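Local coordinates for type II secretion system protein C (Vibrio cholerae, PDB 2I4S) that probably takes part in type II secretion and is probably needed for export of cholera toxin through the outer membrane, this chain being its PDZ domain, predicted to be periplasmic, at residues Glu87-Val92 against Asp100-Phe105; Glu4-Ala9 against Gly44-Leu49. All coordinates share one frame; numbering follows the deposited sequence.

Contact 1 (Glu87-Val92 against Asp100-Phe105); sequences EMSLTV and DVYIQF
Four backbone hydrogen bonds join Glu87-Val92 to Asp100-Phe105, whose strand runs antiparallel to it, two within the pair Met88 and Ile103 and two within the pair Leu90 and Val101. Met88 N reaches Ile103 O at 2.8 Å, and Val101 N gives Leu90 O an equally short bond of 2.8 Å that is nearly straight, 169° at the hydrogen. Between and beside them, in the non-hydrogen-bonded pairs, the side chains carry the polar contacts on the face of Glu87, Ser89 and Thr91. Thr91 and Asp100 lie side by side, and the threonine hydroxyl donates to the carboxylate, with Thr91 OG1 2.6 Å from Asp100 OD1 and above the carboxylate plane. Further along, Tyr102 OH donates to Glu87 OE1 over 3.2 Å, while Ser89 OG donates to the other oxygen, Glu87 OE2, so each carboxylate oxygen has a hydroxyl partner. The carboxylate meets the Tyr102 ring at its edge, near CE1, with the two planes 86° apart; chi1 of 175° sets the tyrosine CG opposite its own backbone N and swings the ring toward the glutamate.

The strands belong to the C-terminal beta hairpin of the PDZ domain, formed by residues 87-94 and 97-104, and strand 60-64 pairs with the far edge of 87-94. Toward the interior, selenomethionine Met88, Leu90, Val101 and Ile103 share the opposite face. Leu90 CB packs on Val101 CG2 at 3.7 Å, and Met88 CB lies 4.0 Å from Ile103 CG2. Helix 48-53 lies against this face through Ile53, which touches Met88, Val101 and Ile103. At the chain end, Phe105 lays one face of its ring over the Glu87 backbone, its CZ 3.6 Å from Glu87 C, while Ile14 and Ala15 of helix 2-16 also touch the phenylalanine.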
ATOM      1  N   GLU A  87       4.334   6.828  -7.567  1.00 14.29           N
ATOM      2  CA  GLU A  87       4.480   5.384  -7.485  1.00 16.08           C
ATOM      3  C   GLU A  87       4.275   5.063  -6.034  1.00 17.10           C
ATOM      4  O   GLU A  87       4.325   5.959  -5.171  1.00 15.10           O
ATOM      5  CB  GLU A  87       5.893   4.924  -7.885  1.00 10.83           C
ATOM      6  CG  GLU A  87       6.912   5.136  -6.752  1.00 19.63           C
ATOM      7  CD  GLU A  87       8.343   4.773  -7.125  1.00 24.18           C
ATOM      8  OE1 GLU A  87       8.707   4.890  -8.321  1.00 26.81           O
ATOM      9  OE2 GLU A  87       9.102   4.389  -6.209  1.00 25.32           O
HETATM   10  N   MSE A  88       4.057   3.777  -5.765  1.00 17.58           N
HETATM   11  CA  MSE A  88       4.186   3.263  -4.411  1.00 20.75           C
HETATM   12  C   MSE A  88       5.154   2.086  -4.441  1.00 16.62           C
HETATM   13  O   MSE A  88       4.915   1.091  -5.136  1.00 14.33           O
HETATM   14  CB  MSE A  88       2.831   2.840  -3.875  1.00 19.48           C
HETATM   15  CG  MSE A  88       2.844   2.456  -2.392  1.00 24.43           C
HETATM   16 SE   MSE A  88       1.076   1.798  -1.833  1.00 33.04          SE
HETATM   17  CE  MSE A  88       1.111   0.031  -2.741  1.00 25.30           C
ATOM     18  N   SER A  89       6.262   2.224  -3.720  1.00 17.23           N
ATOM     19  CA  SER A  89       7.157   1.123  -3.435  1.00 20.49           C
ATOM     20  C   SER A  89       6.842   0.631  -2.027  1.00 22.84           C
ATOM     21  O   SER A  89       6.955   1.396  -1.075  1.00 21.57           O
ATOM     22  CB  SER A  89       8.603   1.600  -3.462  1.00 20.52           C
ATOM     23  OG  SER A  89       9.028   1.900  -4.776  1.00 27.10           O
ATOM     24  N   LEU A  90       6.470  -0.639  -1.880  1.00 17.63           N
ATOM     25  CA  LEU A  90       6.172  -1.177  -0.553  1.00 16.97           C
ATOM     26  C   LEU A  90       7.113  -2.325  -0.154  1.00 15.57           C
ATOM     27  O   LEU A  90       7.405  -3.201  -0.968  1.00 13.61           O
ATOM     28  CB  LEU A  90       4.759  -1.737  -0.544  1.00 22.40           C
ATOM     29  CG  LEU A  90       3.556  -1.012   0.033  1.00 25.48           C
ATOM     30  CD1 LEU A  90       2.435  -2.036   0.182  1.00 25.23           C
ATOM     31  CD2 LEU A  90       3.875  -0.397   1.367  1.00 22.80           C
ATOM     32  N   THR A  91       7.550  -2.344   1.101  1.00 12.72           N
ATOM     33  CA  THR A  91       8.191  -3.532   1.654  1.00  8.80           C
ATOM     34  C   THR A  91       7.204  -4.148   2.617  1.00 11.66           C
ATOM     35  O   THR A  91       6.689  -3.462   3.511  1.00  9.32           O
ATOM     36  CB  THR A  91       9.506  -3.212   2.393  1.00 12.03           C
ATOM     37  OG1 THR A  91      10.439  -2.651   1.461  1.00 15.25           O
ATOM     38  CG2 THR A  91      10.098  -4.490   2.986  1.00 14.40           C
ATOM     39  N   VAL A  92       6.884  -5.423   2.387  1.00 11.44           N
ATOM     40  CA  VAL A  92       5.934  -6.149   3.202  1.00  8.69           C
ATOM     41  C   VAL A  92       6.581  -7.381   3.805  1.00 10.19           C
ATOM     42  O   VAL A  92       7.486  -7.975   3.222  1.00 11.18           O
ATOM     43  CB  VAL A  92       4.643  -6.577   2.417  1.00 10.66           C
ATOM     44  CG1 VAL A  92       3.903  -5.340   1.875  1.00 12.10           C
ATOM     45  CG2 VAL A  92       4.993  -7.555   1.303  1.00 13.75           C
ATOM     46  N   ASP A 100       9.816  -6.716  -1.604  1.00 10.48           N
ATOM     47  CA  ASP A 100       9.589  -5.381  -2.150  1.00 13.16           C
ATOM     48  C   ASP A 100       8.629  -5.523  -3.326  1.00 14.95           C
ATOM     49  O   ASP A 100       8.855  -6.343  -4.213  1.00 14.30           O
ATOM     50  CB  ASP A 100      10.894  -4.709  -2.612  1.00 16.85           C
ATOM     51  CG  ASP A 100      11.851  -4.404  -1.456  1.00 21.63           C
ATOM     52  OD1 ASP A 100      11.405  -4.301  -0.292  1.00 16.24           O
ATOM     53  OD2 ASP A 100      13.067  -4.262  -1.721  1.00 23.23           O
ATOM     54  N   VAL A 101       7.534  -4.765  -3.286  1.00 12.80           N
ATOM     55  CA  VAL A 101       6.575  -4.693  -4.381  1.00 11.28           C
ATOM     56  C   VAL A 101       6.391  -3.226  -4.786  1.00 13.84           C
ATOM     57  O   VAL A 101       6.751  -2.317  -4.044  1.00 12.05           O
ATOM     58  CB  VAL A 101       5.206  -5.328  -4.032  1.00 11.26           C
ATOM     59  CG1 VAL A 101       5.355  -6.833  -3.712  1.00 12.72           C
ATOM     60  CG2 VAL A 101       4.520  -4.586  -2.880  1.00 13.34           C
ATOM     61  N   TYR A 102       5.776  -3.011  -5.939  1.00 16.12           N
ATOM     62  CA  TYR A 102       5.911  -1.757  -6.645  1.00 19.66           C
ATOM     63  C   TYR A 102       4.748  -1.548  -7.588  1.00 18.63           C
ATOM     64  O   TYR A 102       4.341  -2.469  -8.303  1.00 18.70           O
ATOM     65  CB  TYR A 102       7.235  -1.753  -7.449  1.00 23.57           C
ATOM     66  CG  TYR A 102       7.398  -0.534  -8.318  1.00 29.60           C
ATOM     67  CD1 TYR A 102       7.710   0.702  -7.754  1.00 34.09           C
ATOM     68  CD2 TYR A 102       7.226  -0.599  -9.699  1.00 31.96           C
ATOM     69  CE1 TYR A 102       7.849   1.838  -8.538  1.00 30.77           C
ATOM     70  CE2 TYR A 102       7.364   0.540 -10.489  1.00 34.28           C
ATOM     71  CZ  TYR A 102       7.683   1.753  -9.900  1.00 31.22           C
ATOM     72  OH  TYR A 102       7.815   2.900 -10.656  1.00 29.50           O
ATOM     73  N   ILE A 103       4.195  -0.338  -7.578  1.00 17.18           N
ATOM     74  CA  ILE A 103       3.298   0.070  -8.642  1.00 16.97           C
ATOM     75  C   ILE A 103       3.584   1.523  -9.052  1.00 18.10           C
ATOM     76  O   ILE A 103       3.658   2.417  -8.210  1.00 13.41           O
ATOM     77  CB  ILE A 103       1.822  -0.127  -8.253  1.00 15.19           C
ATOM     78  CG1 ILE A 103       0.885   0.359  -9.374  1.00 16.45           C
ATOM     79  CG2 ILE A 103       1.531   0.566  -6.941  1.00 18.17           C
ATOM     80  CD1 ILE A 103      -0.642   0.011  -9.105  1.00 18.28           C
ATOM     81  N   GLN A 104       3.766   1.732 -10.346  1.00 17.08           N
ATOM     82  CA  GLN A 104       3.925   3.064 -10.911  1.00 21.73           C
ATOM     83  C   GLN A 104       2.544   3.515 -11.323  1.00 19.88           C
ATOM     84  O   GLN A 104       1.841   2.777 -11.991  1.00 20.33           O
ATOM     85  CB  GLN A 104       4.859   3.012 -12.142  1.00 22.04           C
ATOM     86  CG  GLN A 104       5.351   4.399 -12.635  1.00 28.68           C
ATOM     87  CD  GLN A 104       5.929   4.388 -14.068  1.00 29.93           C
ATOM     88  OE1 GLN A 104       6.265   3.337 -14.623  1.00 34.19           O
ATOM     89  NE2 GLN A 104       6.027   5.572 -14.667  1.00 32.09           N
ATOM     90  N   PHE A 105       2.137   4.723 -10.935  1.00 18.58           N
ATOM     91  CA  PHE A 105       0.792   5.143 -11.223  1.00 19.56           C
ATOM     92  C   PHE A 105       0.712   5.523 -12.702  1.00 22.32           C
ATOM     93  O   PHE A 105      -0.295   5.284 -13.378  1.00 21.77           O
ATOM     94  CB  PHE A 105       0.345   6.332 -10.361  1.00 18.59           C
ATOM     95  CG  PHE A 105       0.508   6.135  -8.848  1.00 14.60           C
ATOM     96  CD1 PHE A 105       0.452   4.876  -8.264  1.00  9.98           C
ATOM     97  CD2 PHE A 105       0.686   7.246  -8.025  1.00 16.92           C
ATOM     98  CE1 PHE A 105       0.609   4.714  -6.897  1.00 18.07           C
ATOM     99  CE2 PHE A 105       0.836   7.099  -6.646  1.00 19.28           C
ATOM    100  CZ  PHE A 105       0.790   5.832  -6.077  1.00 19.59           C
ATOM    101  OXT PHE A 105       1.661   6.077 -13.242  1.00 25.04           O
TER

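Contact 2 (Glu4-Ala9 against Gly44-Leu49); sequences EDKVDA and GKDPVL
Lys6 makes the first contact of Glu4-Ala9 with Gly44-Leu49, using both its aliphatic chain and its charged end. The chain leaves with CG anti to the backbone N (chi1 172°) and bends at chi3, which carries the ammonium group past Val48 to the Asp46 carboxylate approaching from the opposite direction. There Lys6 NZ forms a salt bridge of 2.9 Å with Asp46 OD2, meeting it on the syn side and 24° out of the carboxylate plane. On the way, Lys6 CD rests 3.5 Å from Val48 CG1, so one methylene packs on the valine while the end of the same side chain is held by the aspartate. The second carboxylate oxygen is used differently: Asp46 OD1 accepts from Val48 N at 3.2 Å on its anti side, with 165° at the hydrogen. This is a capping bond at the turn leading into helix 48-53, and the one aspartate therefore joins that turn to the side of the N-terminal helix 2-16 of the PDZ construct. The lysine charge would probably strengthen the preference of Asp46 for its ionised form.

Val7, next in sequence, adds further apolar packing. Its two methyls divide the work: Val7 CG2 packs 3.6 Å from Val48 CG2, the side chains crossing at a slant, whereas Val7 CG1 lies 4.3 Å from Leu49 CD1. Met3 and Ile10 of the same helix also touch Val48, and Ile10 and Ile14 reach Leu49; Tyr24 of helix 21-24 also packs on Leu49.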
ATOM      1  N   GLU A   4      -6.419  -6.634 -16.905  1.00 26.52           N
ATOM      2  CA  GLU A   4      -5.304  -5.726 -17.126  1.00 26.71           C
ATOM      3  C   GLU A   4      -5.758  -4.322 -17.505  1.00 23.33           C
ATOM      4  O   GLU A   4      -5.197  -3.334 -17.019  1.00 20.52           O
ATOM      5  CB  GLU A   4      -4.336  -6.293 -18.173  1.00 26.17           C
ATOM      6  CG  GLU A   4      -3.596  -7.567 -17.711  1.00 33.65           C
ATOM      7  CD  GLU A   4      -4.426  -8.842 -17.847  1.00 37.00           C
ATOM      8  OE1 GLU A   4      -5.278  -8.917 -18.761  1.00 38.98           O
ATOM      9  OE2 GLU A   4      -4.226  -9.777 -17.043  1.00 32.66           O
ATOM     10  N   ASP A   5      -6.773  -4.220 -18.363  1.00 23.43           N
ATOM     11  CA  ASP A   5      -7.318  -2.906 -18.755  1.00 22.32           C
ATOM     12  C   ASP A   5      -7.995  -2.205 -17.580  1.00 20.42           C
ATOM     13  O   ASP A   5      -7.948  -0.987 -17.466  1.00 20.36           O
ATOM     14  CB  ASP A   5      -8.353  -3.035 -19.867  1.00 23.35           C
ATOM     15  CG  ASP A   5      -7.797  -3.677 -21.122  1.00 28.82           C
ATOM     16  OD1 ASP A   5      -6.549  -3.752 -21.277  1.00 22.23           O
ATOM     17  OD2 ASP A   5      -8.634  -4.105 -21.951  1.00 25.02           O
ATOM     18  N   LYS A   6      -8.633  -2.990 -16.722  1.00 13.75           N
ATOM     19  CA  LYS A   6      -9.305  -2.450 -15.554  1.00 19.56           C
ATOM     20  C   LYS A   6      -8.260  -1.952 -14.566  1.00 19.77           C
ATOM     21  O   LYS A   6      -8.418  -0.880 -13.996  1.00 18.78           O
ATOM     22  CB  LYS A   6     -10.186  -3.505 -14.905  1.00 19.48           C
ATOM     23  CG  LYS A   6     -10.755  -3.083 -13.610  1.00 24.29           C
ATOM     24  CD  LYS A   6     -11.023  -4.268 -12.725  1.00 31.36           C
ATOM     25  CE  LYS A   6     -12.260  -4.997 -13.133  1.00 30.23           C
ATOM     26  NZ  LYS A   6     -12.815  -5.712 -11.952  1.00 32.80           N
ATOM     27  N   VAL A   7      -7.204  -2.740 -14.367  1.00 18.13           N
ATOM     28  CA  VAL A   7      -6.069  -2.303 -13.556  1.00 16.75           C
ATOM     29  C   VAL A   7      -5.432  -1.031 -14.132  1.00 18.77           C
ATOM     30  O   VAL A   7      -5.117  -0.116 -13.379  1.00 15.19           O
ATOM     31  CB  VAL A   7      -5.023  -3.426 -13.372  1.00 18.32           C
ATOM     32  CG1 VAL A   7      -3.685  -2.864 -12.891  1.00 20.07           C
ATOM     33  CG2 VAL A   7      -5.555  -4.478 -12.395  1.00 18.39           C
ATOM     34  N   ASP A   8      -5.270  -0.939 -15.460  1.00 17.78           N
ATOM     35  CA  ASP A   8      -4.721   0.290 -16.032  1.00 18.72           C
ATOM     36  C   ASP A   8      -5.619   1.506 -15.816  1.00 20.27           C
ATOM     37  O   ASP A   8      -5.119   2.631 -15.632  1.00 12.59           O
ATOM     38  CB  ASP A   8      -4.380   0.148 -17.514  1.00 24.50           C
ATOM     39  CG  ASP A   8      -3.233  -0.811 -17.760  1.00 28.27           C
ATOM     40  OD1 ASP A   8      -2.560  -1.226 -16.785  1.00 31.76           O
ATOM     41  OD2 ASP A   8      -3.007  -1.161 -18.937  1.00 32.13           O
ATOM     42  N   ALA A   9      -6.933   1.285 -15.804  1.00 16.51           N
ATOM     43  CA  ALA A   9      -7.872   2.389 -15.650  1.00 17.70           C
ATOM     44  C   ALA A   9      -7.901   2.874 -14.197  1.00 16.45           C
ATOM     45  O   ALA A   9      -8.002   4.076 -13.944  1.00 14.78           O
ATOM     46  CB  ALA A   9      -9.250   1.989 -16.098  1.00 17.43           C
ATOM     47  N   GLY A  44      -9.324  -3.338  -0.891  1.00 20.64           N
ATOM     48  CA  GLY A  44     -10.467  -2.478  -0.673  1.00 27.32           C
ATOM     49  C   GLY A  44     -11.471  -2.673  -1.787  1.00 32.73           C
ATOM     50  O   GLY A  44     -11.904  -3.794  -2.053  1.00 39.00           O
ATOM     51  N   LYS A  45     -11.833  -1.591  -2.455  1.00 34.11           N
ATOM     52  CA  LYS A  45     -13.026  -1.598  -3.291  1.00 32.83           C
ATOM     53  C   LYS A  45     -13.060  -2.579  -4.478  1.00 35.58           C
ATOM     54  O   LYS A  45     -14.114  -3.175  -4.772  1.00 39.01           O
ATOM     55  CB  LYS A  45     -13.449  -0.173  -3.670  1.00 34.57           C
ATOM     56  CG  LYS A  45     -12.805   0.460  -4.869  1.00 35.02           C
ATOM     57  CD  LYS A  45     -13.880   1.229  -5.600  1.00 33.43           C
ATOM     58  CE  LYS A  45     -13.340   2.381  -6.402  1.00 40.14           C
ATOM     59  NZ  LYS A  45     -14.305   2.720  -7.475  1.00 38.05           N
ATOM     60  N   ASP A  46     -11.928  -2.763  -5.152  1.00 29.40           N
ATOM     61  CA  ASP A  46     -11.818  -3.852  -6.115  1.00 29.37           C
ATOM     62  C   ASP A  46     -10.451  -4.525  -5.994  1.00 25.09           C
ATOM     63  O   ASP A  46      -9.450  -3.947  -6.393  1.00 25.33           O
ATOM     64  CB  ASP A  46     -12.033  -3.351  -7.546  1.00 31.39           C
ATOM     65  CG  ASP A  46     -12.252  -4.496  -8.539  1.00 38.22           C
ATOM     66  OD1 ASP A  46     -11.567  -5.541  -8.414  1.00 35.27           O
ATOM     67  OD2 ASP A  46     -13.110  -4.347  -9.443  1.00 39.54           O
ATOM     68  N   PRO A  47     -10.427  -5.765  -5.480  1.00 24.19           N
ATOM     69  CA  PRO A  47      -9.209  -6.492  -5.077  1.00 19.08           C
ATOM     70  C   PRO A  47      -8.201  -6.704  -6.194  1.00 20.31           C
ATOM     71  O   PRO A  47      -7.041  -7.041  -5.906  1.00 16.39           O
ATOM     72  CB  PRO A  47      -9.735  -7.855  -4.608  1.00 20.78           C
ATOM     73  CG  PRO A  47     -11.221  -7.630  -4.347  1.00 25.94           C
ATOM     74  CD  PRO A  47     -11.651  -6.574  -5.307  1.00 23.07           C
ATOM     75  N   VAL A  48      -8.634  -6.534  -7.452  1.00 20.38           N
ATOM     76  CA  VAL A  48      -7.742  -6.654  -8.612  1.00 13.01           C
ATOM     77  C   VAL A  48      -6.464  -5.776  -8.524  1.00 14.95           C
ATOM     78  O   VAL A  48      -5.362  -6.183  -8.939  1.00 12.45           O
ATOM     79  CB  VAL A  48      -8.529  -6.372  -9.944  1.00 17.10           C
ATOM     80  CG1 VAL A  48      -8.698  -4.869 -10.176  1.00 16.85           C
ATOM     81  CG2 VAL A  48      -7.847  -6.989 -11.138  1.00 19.19           C
ATOM     82  N   LEU A  49      -6.600  -4.560  -8.009  1.00 16.65           N
ATOM     83  CA  LEU A  49      -5.422  -3.703  -7.862  1.00 17.47           C
ATOM     84  C   LEU A  49      -4.474  -4.285  -6.795  1.00 18.53           C
ATOM     85  O   LEU A  49      -3.321  -4.592  -7.101  1.00 19.06           O
ATOM     86  CB  LEU A  49      -5.809  -2.243  -7.566  1.00 18.10           C
ATOM     87  CG  LEU A  49      -4.611  -1.279  -7.631  1.00 21.81           C
ATOM     88  CD1 LEU A  49      -4.250  -0.932  -9.069  1.00 14.01           C
ATOM     89  CD2 LEU A  49      -4.869  -0.037  -6.850  1.00 24.00           C
TER

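From the N terminus, helix 2-16 comes first, and contact 2 closes a loop of 34 intervening residues, running through helix 21-24 and strands 25-32 and 35-43, when the chain returns at Gly44-Leu49. Contact 1 opens only later, after strand 60-64 and helix 74-82, and closes the C-terminal hairpin, with seven residues between its segments, five of them strand. The two are thus in series and neither nest nor cross, and their centres lie 15 Å apart. They nevertheless meet in space: Ile103 CD1 packs 3.7 Å from Leu49 CD1, so helix 48-53 links the N-terminal helix to the last strand.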